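Local coordinates for protein diaminopimelate decarboxylase (Methanocaldococcus jannaschii, PDB 1TWI) that catalyses the pyridoxal-phosphate-dependent decarboxylation of meso-diaminopimelate to L-lysine, the last step of lysine biosynthesis by the diaminopimelate pathway, at residues 35-40 against 77-82; 97-100 against 104-107; 158-163 against 173-178; 209-214 against 222-227. All coordinates share one frame; numbering follows the deposited sequence.

Interaction 1 of 4, residues 35-40 against 77-82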
loop_
_atom_site.group_PDB
_atom_site.type_symbol
_atom_site.label_atom_id
_atom_site.label_comp_id
_atom_site.label_asym_id
_atom_site.label_seq_id
_atom_site.Cartn_x
_atom_site.Cartn_y
_atom_site.Cartn_z
ATOM N N MET A 35 -7.794 -18.808 -4.458
ATOM C CA MET A 35 -6.695 -19.089 -5.352
ATOM C C MET A 35 -6.973 -20.437 -5.951
ATOM O O MET A 35 -7.179 -21.395 -5.195
ATOM C CB MET A 35 -5.366 -19.147 -4.567
ATOM C CG MET A 35 -4.926 -17.743 -4.052
ATOM S SD MET A 35 -4.530 -16.560 -5.440
ATOM C CE MET A 35 -3.054 -17.223 -6.069
ATOM N N SER A 36 -6.948 -20.533 -7.286
ATOM C CA SER A 36 -7.200 -21.828 -7.981
ATOM C C SER A 36 -5.881 -22.593 -8.138
ATOM O O SER A 36 -4.946 -22.154 -8.857
ATOM C CB SER A 36 -7.802 -21.592 -9.389
ATOM O OG SER A 36 -7.797 -22.814 -10.129
ATOM N N GLU A 37 -5.791 -23.741 -7.473
ATOM C CA GLU A 37 -4.583 -24.536 -7.562
ATOM C C GLU A 37 -4.391 -25.016 -8.993
ATOM O O GLU A 37 -3.279 -24.994 -9.510
ATOM C CB GLU A 37 -4.682 -25.749 -6.629
ATOM C CG GLU A 37 -3.495 -26.718 -6.758
ATOM C CD GLU A 37 -3.640 -27.832 -5.737
ATOM O OE1 GLU A 37 -3.069 -27.720 -4.644
ATOM O OE2 GLU A 37 -4.369 -28.799 -5.991
ATOM N N GLU A 38 -5.462 -25.465 -9.646
ATOM C CA GLU A 38 -5.302 -25.937 -11.037
ATOM C C GLU A 38 -4.881 -24.780 -11.979
ATOM O O GLU A 38 -4.104 -24.985 -12.905
ATOM C CB GLU A 38 -6.630 -26.575 -11.523
ATOM C CG GLU A 38 -6.653 -27.090 -12.977
ATOM C CD GLU A 38 -5.686 -28.252 -13.274
ATOM O OE1 GLU A 38 -5.230 -28.967 -12.342
ATOM O OE2 GLU A 38 -5.402 -28.452 -14.481
ATOM N N GLN A 39 -5.416 -23.579 -11.794
ATOM C CA GLN A 39 -4.980 -22.505 -12.681
ATOM C C GLN A 39 -3.434 -22.259 -12.532
ATOM O O GLN A 39 -2.739 -21.947 -13.519
ATOM C CB GLN A 39 -5.726 -21.187 -12.358
ATOM C CG GLN A 39 -5.357 -20.073 -13.334
ATOM C CD GLN A 39 -5.812 -20.430 -14.756
ATOM O OE1 GLN A 39 -4.990 -20.691 -15.670
ATOM N NE2 GLN A 39 -7.114 -20.499 -14.935
ATOM N N ILE A 40 -2.906 -22.335 -11.299
ATOM C CA ILE A 40 -1.465 -22.155 -11.112
ATOM C C ILE A 40 -0.722 -23.282 -11.842
ATOM O O ILE A 40 0.317 -23.034 -12.508
ATOM C CB ILE A 40 -1.054 -22.140 -9.597
ATOM C CG1 ILE A 40 -1.665 -20.911 -8.909
ATOM C CG2 ILE A 40 0.498 -22.090 -9.460
ATOM C CD1 ILE A 40 -1.492 -20.857 -7.388
ATOM N N THR A 77 3.656 -20.989 -2.302
ATOM C CA THR A 77 5.059 -21.269 -2.564
ATOM C C THR A 77 5.349 -22.773 -2.399
ATOM O O THR A 77 6.157 -23.338 -3.146
ATOM C CB THR A 77 6.005 -20.395 -1.648
ATOM O OG1 THR A 77 5.729 -20.671 -0.277
ATOM C CG2 THR A 77 5.796 -18.901 -1.927
ATOM N N ARG A 78 4.682 -23.446 -1.460
ATOM C CA ARG A 78 4.919 -24.887 -1.346
ATOM C C ARG A 78 4.360 -25.600 -2.568
ATOM O O ARG A 78 4.957 -26.571 -3.034
ATOM C CB ARG A 78 4.330 -25.476 -0.025
ATOM C CG ARG A 78 5.212 -25.081 1.169
ATOM C CD ARG A 78 4.842 -25.696 2.507
ATOM N NE ARG A 78 5.186 -27.115 2.546
ATOM C CZ ARG A 78 6.377 -27.644 2.841
ATOM N NH1 ARG A 78 7.454 -26.913 3.157
ATOM N NH2 ARG A 78 6.478 -28.961 2.821
ATOM N N LEU A 79 3.220 -25.118 -3.075
ATOM C CA LEU A 79 2.625 -25.711 -4.287
ATOM C C LEU A 79 3.642 -25.575 -5.405
ATOM O O LEU A 79 4.007 -26.567 -6.077
ATOM C CB LEU A 79 1.352 -24.944 -4.682
ATOM C CG LEU A 79 0.736 -25.281 -6.085
ATOM C CD1 LEU A 79 0.355 -26.824 -6.239
ATOM C CD2 LEU A 79 -0.466 -24.340 -6.320
ATOM N N LEU A 80 4.094 -24.326 -5.642
ATOM C CA LEU A 80 5.057 -24.094 -6.701
ATOM C C LEU A 80 6.351 -24.916 -6.517
ATOM O O LEU A 80 6.839 -25.494 -7.494
ATOM C CB LEU A 80 5.314 -22.561 -6.896
ATOM C CG LEU A 80 4.117 -21.950 -7.647
ATOM C CD1 LEU A 80 4.083 -20.427 -7.457
ATOM C CD2 LEU A 80 4.239 -22.338 -9.141
ATOM N N ALA A 81 6.852 -25.049 -5.279
ATOM C CA ALA A 81 8.060 -25.853 -5.052
ATOM C C ALA A 81 7.790 -27.335 -5.472
ATOM O O ALA A 81 8.633 -27.983 -6.127
ATOM C CB ALA A 81 8.465 -25.845 -3.537
ATOM N N LYS A 82 6.653 -27.858 -5.050
ATOM C CA LYS A 82 6.311 -29.223 -5.385
ATOM C C LYS A 82 6.179 -29.447 -6.890
ATOM O O LYS A 82 6.402 -30.559 -7.351
ATOM C CB LYS A 82 5.024 -29.638 -4.673
ATOM C CG LYS A 82 5.266 -29.944 -3.191
ATOM C CD LYS A 82 4.082 -30.734 -2.673
ATOM C CE LYS A 82 4.128 -31.030 -1.167
ATOM N NZ LYS A 82 5.244 -31.938 -0.763
#

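Interaction 2 of 4, residues 97-100 against 104-107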
loop_
_atom_site.group_PDB
_atom_site.type_symbol
_atom_site.label_atom_id
_atom_site.label_comp_id
_atom_site.label_asym_id
_atom_site.label_seq_id
_atom_site.Cartn_x
_atom_site.Cartn_y
_atom_site.Cartn_z
ATOM N N ILE A 97 11.180 -17.908 3.380
ATOM C CA ILE A 97 10.003 -18.633 2.904
ATOM C C ILE A 97 10.373 -19.677 1.801
ATOM O O ILE A 97 9.826 -20.803 1.806
ATOM C CB ILE A 97 8.922 -17.624 2.372
ATOM C CG1 ILE A 97 8.316 -16.836 3.535
ATOM C CG2 ILE A 97 7.821 -18.338 1.657
ATOM C CD1 ILE A 97 7.599 -15.557 3.021
ATOM N N ALA A 98 11.262 -19.333 0.865
ATOM C CA ALA A 98 11.633 -20.305 -0.180
ATOM C C ALA A 98 12.240 -21.558 0.428
ATOM O O ALA A 98 11.908 -22.684 0.007
ATOM C CB ALA A 98 12.639 -19.686 -1.231
ATOM N N LYS A 99 13.145 -21.365 1.404
ATOM C CA LYS A 99 13.785 -22.515 2.053
ATOM C C LYS A 99 12.750 -23.282 2.862
ATOM O O LYS A 99 12.763 -24.500 2.805
ATOM C CB LYS A 99 14.957 -22.090 2.950
ATOM C CG LYS A 99 16.126 -21.458 2.227
ATOM C CD LYS A 99 16.760 -22.420 1.268
ATOM C CE LYS A 99 17.727 -23.398 2.007
ATOM N NZ LYS A 99 18.396 -24.356 1.066
ATOM N N LEU A 100 11.859 -22.605 3.604
ATOM C CA LEU A 100 10.838 -23.351 4.331
ATOM C C LEU A 100 9.849 -24.011 3.332
ATOM O O LEU A 100 9.102 -24.912 3.689
ATOM C CB LEU A 100 10.048 -22.460 5.300
ATOM C CG LEU A 100 10.895 -22.067 6.545
ATOM C CD1 LEU A 100 9.963 -21.369 7.592
ATOM C CD2 LEU A 100 11.573 -23.335 7.159
ATOM N N PRO A 104 14.746 -26.150 -3.853
ATOM C CA PRO A 104 16.176 -26.521 -3.880
ATOM C C PRO A 104 17.062 -25.231 -3.991
ATOM O O PRO A 104 16.768 -24.305 -4.774
ATOM C CB PRO A 104 16.285 -27.354 -5.164
ATOM C CG PRO A 104 14.891 -27.896 -5.411
ATOM C CD PRO A 104 13.960 -26.837 -4.892
ATOM N N SER A 105 18.136 -25.164 -3.230
ATOM C CA SER A 105 18.989 -24.009 -3.268
ATOM C C SER A 105 19.544 -23.687 -4.658
ATOM O O SER A 105 19.709 -22.537 -4.995
ATOM C CB SER A 105 20.138 -24.213 -2.273
ATOM O OG SER A 105 19.621 -23.885 -0.995
ATOM N N LYS A 106 19.799 -24.690 -5.480
ATOM C CA LYS A 106 20.315 -24.396 -6.798
ATOM C C LYS A 106 19.260 -23.824 -7.714
ATOM O O LYS A 106 19.567 -23.600 -8.871
ATOM C CB LYS A 106 20.926 -25.641 -7.462
ATOM C CG LYS A 106 22.370 -25.914 -7.075
ATOM C CD LYS A 106 23.255 -24.627 -6.943
ATOM C CE LYS A 106 23.334 -24.224 -5.470
ATOM N NZ LYS A 106 24.207 -23.054 -5.303
ATOM N N LYS A 107 18.018 -23.669 -7.242
ATOM C CA LYS A 107 16.986 -23.037 -8.072
ATOM C C LYS A 107 16.564 -21.718 -7.415
ATOM O O LYS A 107 15.481 -21.224 -7.662
ATOM C CB LYS A 107 15.740 -23.932 -8.221
ATOM C CG LYS A 107 16.012 -25.215 -9.019
ATOM C CD LYS A 107 14.714 -26.083 -9.133
ATOM C CE LYS A 107 14.885 -27.268 -10.137
ATOM N NZ LYS A 107 13.615 -28.069 -10.232
#

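Interaction 3 of 4, residues 158-163 against 173-178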
loop_
_atom_site.group_PDB
_atom_site.type_symbol
_atom_site.label_atom_id
_atom_site.label_comp_id
_atom_site.label_asym_id
_atom_site.label_seq_id
_atom_site.Cartn_x
_atom_site.Cartn_y
_atom_site.Cartn_z
ATOM N N ARG A 158 23.286 -8.247 -12.507
ATOM C CA ARG A 158 22.082 -7.681 -13.143
ATOM C C ARG A 158 22.593 -6.511 -13.985
ATOM O O ARG A 158 23.125 -5.546 -13.460
ATOM C CB ARG A 158 21.084 -7.149 -12.097
ATOM C CG ARG A 158 19.896 -6.453 -12.738
ATOM C CD ARG A 158 18.808 -6.053 -11.710
ATOM N NE ARG A 158 17.604 -5.565 -12.405
ATOM C CZ ARG A 158 16.443 -5.324 -11.814
ATOM N NH1 ARG A 158 16.316 -5.512 -10.504
ATOM N NH2 ARG A 158 15.409 -4.898 -12.539
ATOM N N ILE A 159 22.427 -6.614 -15.291
ATOM C CA ILE A 159 22.910 -5.581 -16.203
ATOM C C ILE A 159 21.767 -4.813 -16.851
ATOM O O ILE A 159 20.654 -5.343 -16.991
ATOM C CB ILE A 159 23.724 -6.218 -17.359
ATOM C CG1 ILE A 159 22.822 -7.226 -18.147
ATOM C CG2 ILE A 159 24.847 -7.144 -16.817
ATOM C CD1 ILE A 159 23.571 -7.926 -19.377
ATOM N N ASN A 160 22.062 -3.587 -17.292
ATOM C CA ASN A 160 21.094 -2.742 -18.006
ATOM C C ASN A 160 21.697 -2.655 -19.413
ATOM O O ASN A 160 22.560 -1.837 -19.657
ATOM C CB ASN A 160 21.062 -1.392 -17.347
ATOM C CG ASN A 160 20.647 -1.507 -15.911
ATOM O OD1 ASN A 160 19.927 -2.445 -15.568
ATOM N ND2 ASN A 160 21.058 -0.570 -15.075
ATOM N N PRO A 161 21.269 -3.539 -20.310
ATOM C CA PRO A 161 21.739 -3.640 -21.702
ATOM C C PRO A 161 21.419 -2.417 -22.505
ATOM O O PRO A 161 20.556 -1.610 -22.131
ATOM C CB PRO A 161 21.078 -4.922 -22.215
ATOM C CG PRO A 161 19.787 -4.967 -21.461
ATOM C CD PRO A 161 20.056 -4.342 -20.086
ATOM N N ASN A 162 22.127 -2.292 -23.624
ATOM C CA ASN A 162 21.999 -1.132 -24.444
ATOM C C ASN A 162 20.792 -1.246 -25.420
ATOM O O ASN A 162 20.978 -1.319 -26.628
ATOM C CB ASN A 162 23.329 -0.970 -25.190
ATOM C CG ASN A 162 23.510 0.426 -25.751
ATOM O OD1 ASN A 162 24.355 0.650 -26.628
ATOM N ND2 ASN A 162 22.726 1.378 -25.241
ATOM N N VAL A 163 19.582 -1.282 -24.861
ATOM C CA VAL A 163 18.334 -1.377 -25.621
ATOM C C VAL A 163 18.189 -0.196 -26.594
ATOM O O VAL A 163 18.477 0.937 -26.227
ATOM C CB VAL A 163 17.153 -1.354 -24.672
ATOM C CG1 VAL A 163 15.883 -1.179 -25.441
ATOM C CG2 VAL A 163 17.142 -2.657 -23.853
ATOM N N THR A 173 14.421 4.119 -21.066
ATOM C CA THR A 173 14.385 5.159 -20.046
ATOM C C THR A 173 14.385 4.502 -18.661
ATOM O O THR A 173 15.067 4.966 -17.739
ATOM C CB THR A 173 13.154 6.039 -20.243
ATOM O OG1 THR A 173 13.383 6.890 -21.388
ATOM C CG2 THR A 173 12.902 6.908 -19.006
ATOM N N GLY A 174 13.660 3.395 -18.546
ATOM C CA GLY A 174 13.594 2.652 -17.283
ATOM C C GLY A 174 14.964 2.108 -16.914
ATOM O O GLY A 174 15.424 2.279 -15.784
ATOM N N LEU A 175 15.642 1.467 -17.850
ATOM C CA LEU A 175 16.949 0.910 -17.535
ATOM C C LEU A 175 17.982 1.963 -17.136
ATOM O O LEU A 175 18.887 1.665 -16.346
ATOM C CB LEU A 175 17.506 0.107 -18.718
ATOM C CG LEU A 175 16.739 -1.174 -18.993
ATOM C CD1 LEU A 175 17.162 -1.732 -20.353
ATOM C CD2 LEU A 175 16.987 -2.189 -17.838
ATOM N N LYS A 176 17.855 3.184 -17.689
ATOM C CA LYS A 176 18.828 4.221 -17.414
ATOM C C LYS A 176 18.521 5.068 -16.209
ATOM O O LYS A 176 19.425 5.508 -15.509
ATOM C CB LYS A 176 18.976 5.139 -18.629
ATOM C CG LYS A 176 19.717 4.487 -19.771
ATOM C CD LYS A 176 19.626 5.360 -21.027
ATOM C CE LYS A 176 20.586 4.890 -22.129
ATOM N NZ LYS A 176 22.029 4.886 -21.726
ATOM N N LYS A 177 17.245 5.287 -15.945
ATOM C CA LYS A 177 16.872 6.171 -14.850
ATOM C C LYS A 177 16.514 5.490 -13.546
ATOM O O LYS A 177 16.431 6.150 -12.536
ATOM C CB LYS A 177 15.668 7.044 -15.259
ATOM C CG LYS A 177 16.009 8.151 -16.283
ATOM C CD LYS A 177 14.810 9.069 -16.531
ATOM C CE LYS A 177 15.059 10.082 -17.672
ATOM N NZ LYS A 177 13.813 10.965 -17.827
ATOM N N ASN A 178 16.295 4.181 -13.551
ATOM C CA ASN A 178 15.842 3.547 -12.312
ATOM C C ASN A 178 17.036 3.184 -11.480
ATOM O O ASN A 178 18.210 3.281 -11.941
ATOM C CB ASN A 178 14.951 2.338 -12.647
ATOM C CG ASN A 178 13.617 2.758 -13.260
ATOM O OD1 ASN A 178 13.017 2.024 -14.060
ATOM N ND2 ASN A 178 13.132 3.932 -12.866
HETATM O O HOH W 1 21.759 2.017 -16.584
#

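Interaction 4 of 4, residues 209-214 against 222-227. With PLP (pyridoxal-5'-phosphate), chain E.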
loop_
_atom_site.group_PDB
_atom_site.type_symbol
_atom_site.label_atom_id
_atom_site.label_comp_id
_atom_site.label_asym_id
_atom_site.label_seq_id
_atom_site.Cartn_x
_atom_site.Cartn_y
_atom_site.Cartn_z
ATOM N N CYS A 209 18.792 -9.795 -16.246
ATOM C CA CYS A 209 18.210 -8.549 -16.724
ATOM C C CYS A 209 16.695 -8.712 -16.501
ATOM O O CYS A 209 16.127 -9.800 -16.663
ATOM C CB CYS A 209 18.507 -8.364 -18.224
ATOM S SG CYS A 209 17.846 -6.843 -18.883
ATOM N N HIS A 210 16.066 -7.641 -16.071
ATOM C CA HIS A 210 14.641 -7.645 -15.852
ATOM C C HIS A 210 14.257 -6.266 -16.322
ATOM O O HIS A 210 14.772 -5.232 -15.812
ATOM C CB HIS A 210 14.296 -7.784 -14.387
ATOM C CG HIS A 210 12.843 -7.590 -14.138
ATOM N ND1 HIS A 210 11.906 -8.536 -14.505
ATOM C CD2 HIS A 210 12.159 -6.533 -13.635
ATOM C CE1 HIS A 210 10.702 -8.066 -14.239
ATOM N NE2 HIS A 210 10.830 -6.849 -13.713
ATOM N N ILE A 211 13.365 -6.221 -17.305
ATOM C CA ILE A 211 13.051 -4.943 -17.906
ATOM C C ILE A 211 11.766 -4.222 -17.592
ATOM O O ILE A 211 11.624 -3.070 -17.976
ATOM C CB ILE A 211 13.140 -5.057 -19.442
ATOM C CG1 ILE A 211 12.083 -6.054 -19.958
ATOM C CG2 ILE A 211 14.509 -5.520 -19.851
ATOM C CD1 ILE A 211 12.057 -6.211 -21.489
ATOM N N GLY A 212 10.819 -4.853 -16.893
ATOM C CA GLY A 212 9.577 -4.145 -16.645
ATOM C C GLY A 212 8.512 -5.164 -16.315
ATOM O O GLY A 212 8.836 -6.352 -16.134
ATOM N N SER A 213 7.250 -4.740 -16.272
ATOM C CA SER A 213 6.179 -5.643 -15.865
ATOM C C SER A 213 4.891 -5.334 -16.629
ATOM O O SER A 213 4.698 -4.214 -17.115
ATOM C CB SER A 213 5.953 -5.508 -14.343
ATOM O OG SER A 213 5.112 -6.544 -13.779
ATOM N N GLN A 214 4.051 -6.356 -16.739
ATOM C CA GLN A 214 2.786 -6.311 -17.465
ATOM C C GLN A 214 3.034 -5.800 -18.891
ATOM O O GLN A 214 2.377 -4.857 -19.371
ATOM C CB GLN A 214 1.753 -5.442 -16.685
ATOM C CG GLN A 214 0.388 -5.285 -17.370
ATOM C CD GLN A 214 -0.294 -6.628 -17.708
ATOM O OE1 GLN A 214 -1.210 -6.699 -18.589
ATOM N NE2 GLN A 214 0.108 -7.676 -17.014
ATOM N N ILE A 222 12.345 -9.409 -27.106
ATOM C CA ILE A 222 13.310 -9.732 -28.159
ATOM C C ILE A 222 14.515 -8.751 -28.020
ATOM O O ILE A 222 15.665 -9.171 -28.036
ATOM C CB ILE A 222 12.670 -9.518 -29.596
ATOM C CG1 ILE A 222 11.559 -10.533 -29.849
ATOM C CG2 ILE A 222 13.729 -9.694 -30.676
ATOM C CD1 ILE A 222 10.609 -10.171 -31.035
ATOM N N GLU A 223 14.250 -7.457 -27.874
ATOM C CA GLU A 223 15.340 -6.477 -27.784
ATOM C C GLU A 223 16.204 -6.720 -26.528
ATOM O O GLU A 223 17.423 -6.604 -26.575
ATOM C CB GLU A 223 14.763 -5.048 -27.781
ATOM C CG GLU A 223 15.818 -3.932 -27.647
ATOM C CD GLU A 223 16.705 -3.785 -28.884
ATOM O OE1 GLU A 223 16.419 -4.404 -29.955
ATOM O OE2 GLU A 223 17.697 -3.022 -28.773
ATOM N N GLU A 224 15.558 -7.021 -25.406
ATOM C CA GLU A 224 16.308 -7.375 -24.188
ATOM C C GLU A 224 17.196 -8.586 -24.497
ATOM O O GLU A 224 18.392 -8.613 -24.176
ATOM C CB GLU A 224 15.334 -7.786 -23.040
ATOM C CG GLU A 224 16.061 -8.473 -21.824
ATOM C CD GLU A 224 15.120 -9.196 -20.852
ATOM O OE1 GLU A 224 13.907 -9.420 -21.192
ATOM O OE2 GLU A 224 15.588 -9.585 -19.754
ATOM N N THR A 225 16.635 -9.598 -25.155
ATOM C CA THR A 225 17.440 -10.806 -25.382
ATOM C C THR A 225 18.642 -10.539 -26.289
ATOM O O THR A 225 19.773 -11.007 -26.009
ATOM C CB THR A 225 16.564 -11.953 -25.968
ATOM O OG1 THR A 225 15.474 -12.228 -25.068
ATOM C CG2 THR A 225 17.351 -13.201 -26.083
ATOM N N ARG A 226 18.404 -9.750 -27.344
ATOM C CA ARG A 226 19.492 -9.427 -28.236
ATOM C C ARG A 226 20.600 -8.664 -27.473
ATOM O O ARG A 226 21.767 -8.968 -27.607
ATOM C CB ARG A 226 19.017 -8.516 -29.354
ATOM C CG ARG A 226 17.983 -9.151 -30.336
ATOM C CD ARG A 226 17.628 -8.129 -31.431
ATOM N NE ARG A 226 16.766 -8.690 -32.471
ATOM C CZ ARG A 226 16.285 -7.995 -33.506
ATOM N NH1 ARG A 226 16.589 -6.684 -33.620
ATOM N NH2 ARG A 226 15.559 -8.629 -34.456
ATOM N N LYS A 227 20.218 -7.661 -26.695
ATOM C CA LYS A 227 21.259 -6.845 -26.054
ATOM C C LYS A 227 21.994 -7.526 -24.897
ATOM O O LYS A 227 23.185 -7.235 -24.634
ATOM C CB LYS A 227 20.657 -5.498 -25.687
ATOM C CG LYS A 227 20.091 -4.774 -26.949
ATOM C CD LYS A 227 21.262 -4.419 -27.859
ATOM C CE LYS A 227 20.807 -4.101 -29.319
ATOM N NZ LYS A 227 20.234 -2.781 -29.434
HETATM N N1 PLP E . 12.341 -10.248 -11.623
HETATM C C2 PLP E . 12.593 -9.024 -11.030
HETATM C C2A PLP E . 14.081 -8.639 -10.846
HETATM C C3 PLP E . 11.498 -8.264 -10.627
HETATM O O3 PLP E . 11.781 -7.069 -10.047
HETATM C C4 PLP E . 10.196 -8.642 -10.823
HETATM C C4A PLP E . 9.040 -7.705 -10.333
HETATM O O4A PLP E . 9.351 -6.830 -9.587
HETATM C C5 PLP E . 9.928 -9.889 -11.432
HETATM C C6 PLP E . 11.022 -10.644 -11.824
HETATM C C5A PLP E . 8.558 -10.476 -11.737
HETATM O O4P PLP E . 7.773 -9.611 -12.599
HETATM P P PLP E . 6.363 -10.065 -13.163
HETATM O O1P PLP E . 5.919 -8.901 -13.950
HETATM O O2P PLP E . 5.501 -10.292 -11.953
HETATM O O3P PLP E . 6.556 -11.263 -13.978
#

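Interaction 1 of 4, residues 35-40 against 77-82
Leu79 reaches across to Glu37 and Ile40, a buried contact between helix 74-82 of the TIM-type barrel and the start of helix 37-58, which follows strand 32-36 of the mixed beta sheet and leads to barrel strand 62-67. The apolar packing is carried by branched methyls. Leu79 CD2 is shared: it lies 3.8 Å from Ile40 CD1 and 3.9 Å from Glu37 CG, so one methyl touches two residues three apart on the facing helix. With its CG anti to the backbone N (chi1 170°), Leu79 is directed at them. Leu80 adds a second point, its side chain crossing that of Ile40 at about a right angle, with Leu80 CD2 3.8 Å from Ile40 CG2. Isoleucine suits this position because its two branches can serve two leucines at once.

Polar interactions lie around this apolar patch. Glu37 is extended: its CG packs on both methyls of Leu79 and its OE1 still touches Leu79 CD1, before the carboxylate meets its polar partners. OE1 is hydrogen-bonded to His432 of the second subunit and OE2 to Ser407. Leu433 of that subunit packs on both Glu37 and Leu79, which places the contact beside the dimer interface.

A capping bond closes the first turn of helix 37-58. Ser36 occupies the N-cap, a place suited to a short hydroxyl side chain that can fold back on the first turn. Ser36 OG accepts from Gln39 N at 3.0 Å, with an N-H...O angle of 161°.

Interaction 2 of 4, residues 97-100 against 104-107
The chain leaves helix 92-100 and turns back so that Lys99 and Pro104 come to a CA-CA distance of 7.5 Å, after which Ser105 and Lys106 form a short 3-10 turn closed by a bond from Lys107 N to Pro104 O of 2.8 Å. One pair of side chains bridges the gap: Lys99 NZ donates to Ser105 OG. The modelled separation of 2.4 Å between Lys99 NZ and Ser105 OG is very short for such a bond, so its exact length is doubtful. Lysine reaches the serine by curling, its chain bent at chi2 (-63°) and chi3 (-81°), which brings the ammonium end round to the turn beside its own helix. This is the loop that links a helix to the next parallel strand, 108-110, in a beta-alpha-beta unit of the TIM-type barrel. A long flexible lysine suits the partly exposed helix end, since its side chain touches Ile108 and Ala126 while its amine reaches the serine. Serine is small enough to sit in the tight turn, and its hydroxyl has a second partner in Ala126 O, just after helix 117-125.

Interaction 3 of 4, residues 158-163 against 173-178
Leu175 lies over one face of the Asn160 amide, its CD2 above the OD1 end and its carbonyl O above the ND2 end, and the two side chains run past each other in opposite directions. Asn160 OD1 is 3.7 Å from Leu175 CD2. Leu175 O stands above the amide plane, where an in-plane N-H of ND2 does not aim, so no direct hydrogen bond forms. A water much nearer that plane joins them instead, accepting from Asn160 ND2 at 3.1 Å and donating to Leu175 O at 2.9 Å. The two bonds of ND2, to Phe180 O and to the water, hold the amide in its rotation. An asparagine is apt here: it is short enough to stay at the strand end, yet its NH2 can serve a loop carbonyl and a water together.

The residues belong to a beta-alpha-beta unit of the parallel barrel, in which strand 153-160 is followed by helix 169-177 and strand 182-183. Leu175 is the helix residue that turns to the end of the strand and the loop after it, and its CD1 does most of the apolar work. Leu175 CD1 meets Val163 CG2 at 3.6 Å and Pro161 CD at 3.9 Å, the leucine side chain crossing both at about a right angle. Proline and valine offer compact apolar surfaces well matched to a branched leucine tip. Asn162 is the centre of an inverse gamma turn, closed by a weak bond from Val163 N to Pro161 O, which brings Val163 round to face Leu175; Pro161 also packs against Lys227 and Val228 of helix 219-237.

Interaction 4 of 4, residues 209-214 against 222-227
Glu224 extends from its helix across Ile211 toward Cys209, its aliphatic part crossing the isoleucine side chain obliquely. Ile211 CG2 sits 3.9 Å from both Glu224 CG and CD, while Ile211 CD1 approaches Glu224 OE1 at 3.7 Å. With CG1 between the backbone N and the carbonyl carbon (chi1 63°), Ile211 turns both branches to the glutamate. Next to Ile211, Cys209 SG is 3.8 Å from Glu224 CG, so a small, polarisable thiol fits against the methylene. Glu224 OE2 lies 3.1 Å from Cys209 O; as two acceptors these form no hydrogen bond, and the closeness would probably favour a protonated carboxyl group.

His210 points the opposite way, from the helix to the cofactor. The pyridine ring of pyridoxal-5'-phosphate lies over one face of the His210 imidazole, PLP C2 3.4 Å above its centre, and Gly212 N lies above the other face toward the rim. A flat imidazole suits a place against a flat cofactor ring, and ND1 is hydrogen-bonded to Gly249 N, which fixes its rotation. Ser213 OG donates to the phosphate oxygen O1P, though the modelled separation is very short and its exact length doubtful; Arg293 NH2 is also bonded to Ser213 OG.

Segment 209-214 lies in the loop that leads from barrel strand 202-208 to helix 219-237, which meets helix 264-276 through Ile222 and Thr225.

Overall arrangement
Interactions 3 and 4 form one neighbourhood, their centres 9 Å apart: they belong to adjacent, paired strands 153-160 and 202-208, and the loop after strand 153-160 lies against helix 219-237, where Asn162 O probably accepts a hydrogen bond from Lys227 NZ. Interaction 4 carries the cofactor contacts themselves, and interaction 3 contributes Arg158 to the same pocket, with the Asn160 side chain about 10 Å from the bound cofactor. Interactions 1 and 2 are 16 Å apart, centre to centre, and meet through Thr77 and Ile97 and a weak hydrogen bond from Arg78 NH1 to Leu100 O. Interaction 1 lies opposite interaction 3 across the chain's centre, 32 Å away between centres; the side chain of Leu80 is about 11 Å from the cofactor.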